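Local coordinates for type IV pilus assembly protein PilF (Thermus thermophilus HB8, PDB 5OIU), which is a hexameric AAA+ ATPase that hydrolyses ATP to power type IV pilus assembly, at the interface of chains A and B. Sequence-based numbering; all coordinates share one arbitrary frame. Chains: chain A/B, Type IV pilus assembly protein PilF.

The interface of chains A and B. Residues chain A 174, 190, 206-207, 210; chain B 78, 99-101.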
loop_
_atom_site.group_PDB
_atom_site.type_symbol
_atom_site.label_atom_id
_atom_site.label_comp_id
_atom_site.label_asym_id
_atom_site.label_seq_id
_atom_site.Cartn_x
_atom_site.Cartn_y
_atom_site.Cartn_z
ATOM N N GLN A 174 20.729 25.589 25.242
ATOM C CA GLN A 174 19.448 25.539 24.553
ATOM C C GLN A 174 18.609 24.411 25.127
ATOM O O GLN A 174 19.103 23.311 25.384
ATOM C CB GLN A 174 19.634 25.366 23.040
ATOM C CG GLN A 174 18.340 25.340 22.192
ATOM C CD GLN A 174 17.533 26.629 22.279
ATOM O OE1 GLN A 174 17.985 27.693 21.843
ATOM N NE2 GLN A 174 16.344 26.543 22.846
ATOM N N THR A 190 12.962 26.775 24.669
ATOM C CA THR A 190 11.974 26.488 23.636
ATOM C C THR A 190 10.956 25.476 24.152
ATOM O O THR A 190 11.330 24.465 24.761
ATOM C CB THR A 190 12.654 25.934 22.393
ATOM O OG1 THR A 190 13.565 26.916 21.897
ATOM C CG2 THR A 190 11.629 25.543 21.303
ATOM N N ALA A 206 16.529 20.900 14.901
ATOM C CA ALA A 206 16.861 22.299 14.638
ATOM C C ALA A 206 17.994 22.773 15.537
ATOM O O ALA A 206 18.832 23.579 15.113
ATOM C CB ALA A 206 15.635 23.188 14.831
ATOM N N PHE A 207 18.028 22.291 16.787
ATOM C CA PHE A 207 19.118 22.635 17.702
ATOM C C PHE A 207 20.473 22.352 17.069
ATOM O O PHE A 207 21.428 23.114 17.254
ATOM C CB PHE A 207 19.009 21.841 19.017
ATOM C CG PHE A 207 17.870 22.251 19.916
ATOM C CD1 PHE A 207 16.994 23.278 19.553
ATOM C CD2 PHE A 207 17.687 21.608 21.137
ATOM C CE1 PHE A 207 15.960 23.647 20.387
ATOM C CE2 PHE A 207 16.653 21.973 21.994
ATOM C CZ PHE A 207 15.781 22.985 21.626
ATOM N N GLN A 210 21.858 25.238 15.515
ATOM C CA GLN A 210 21.835 26.434 16.344
ATOM C C GLN A 210 23.149 26.665 17.069
ATOM O O GLN A 210 23.205 27.486 17.992
ATOM C CB GLN A 210 20.697 26.368 17.358
ATOM C CG GLN A 210 19.352 26.683 16.784
ATOM C CD GLN A 210 19.064 28.168 16.782
ATOM O OE1 GLN A 210 19.231 28.841 17.793
ATOM N NE2 GLN A 210 18.614 28.687 15.644
ATOM N N PRO B 78 10.877 25.904 13.373
ATOM C CA PRO B 78 12.210 26.302 12.910
ATOM C C PRO B 78 12.345 26.102 11.412
ATOM O O PRO B 78 11.917 25.090 10.858
ATOM C CB PRO B 78 13.154 25.379 13.689
ATOM C CG PRO B 78 12.336 24.210 14.057
ATOM C CD PRO B 78 10.908 24.665 14.169
ATOM N N LEU B 99 14.716 29.657 15.072
ATOM C CA LEU B 99 14.183 28.756 16.065
ATOM C C LEU B 99 13.367 29.510 17.105
ATOM O O LEU B 99 13.871 30.448 17.737
ATOM C CB LEU B 99 15.321 28.006 16.728
ATOM C CG LEU B 99 14.866 27.114 17.867
ATOM C CD1 LEU B 99 14.790 25.654 17.392
ATOM C CD2 LEU B 99 15.883 27.322 18.965
ATOM N N PRO B 100 12.113 29.113 17.320
ATOM C CA PRO B 100 11.260 29.804 18.301
ATOM C C PRO B 100 11.755 29.585 19.726
ATOM O O PRO B 100 12.038 28.455 20.125
ATOM C CB PRO B 100 9.880 29.156 18.098
ATOM C CG PRO B 100 9.988 28.328 16.818
ATOM C CD PRO B 100 11.428 28.002 16.634
ATOM N N THR B 101 11.845 30.663 20.496
ATOM C CA THR B 101 12.060 30.567 21.938
ATOM C C THR B 101 10.921 31.273 22.651
ATOM O O THR B 101 10.041 31.861 22.022
ATOM C CB THR B 101 13.396 31.174 22.378
ATOM O OG1 THR B 101 13.275 32.601 22.403
ATOM C CG2 THR B 101 14.496 30.787 21.438
#
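B:Leu99 enters a pocket of chain A lined by A:Gln174, A:Thr190, A:Ala206, A:Phe207 and A:Gln210. It buries 62 Å², more than any other residue of the patch. Its CG stands anti to the backbone N (chi1 175°), which carries the forked end away from its own strand and into chain A. The two methyls then part. CD1 goes to the helix side and meets the edge of the A:Phe207 ring, in the ring plane, 3.8 Å from CE1. The two side chains cross at about a right angle. CD1 also packs on the A:Ala206 methyl, with 3.7 Å to CB. CD2 goes to the strand side and faces the amide end of A:Gln174, 3.6 Å from OE1. That side chain comes from the opposite direction. CG of A:Gln174 lies over the centre of the A:Phe207 ring, 3.4 Å above the plane; beyond it the chain bends (chi2 62°) and turns the amide toward the leucine. A:Gln174 thus packs on one face of the ring and also meets the leucine itself, while the ring edge takes CD1. The side chain of A:Gln210 crosses the leucine at a slant, its amide NE2 3.5 Å from B:Leu99 CB. A glycine at A:Gln210 would probably uncover this flank of B:Leu99 and let the leucine shift within its pocket.

The hydroxyl of A:Thr190 gives the patch its polar anchor. OG1 donates a hydrogen bond of 2.8 Å to the backbone O of B:Pro100. The donor lies in the carbonyl plane, with a C=O...donor angle of 147°. At the opposite margin, the B:Pro78 ring touches the methyl of A:Ala206, CB to CB at 3.5 Å.

The patch is one part of an interface between two copies in the hexamer, and that interface is not an exact two-fold. Chain A supplies strands 173-177 and 188-191, helix 200-207 and the loop residue A:Gln210. Chain B supplies the end of strand 90-101 and the loop residue B:Pro78.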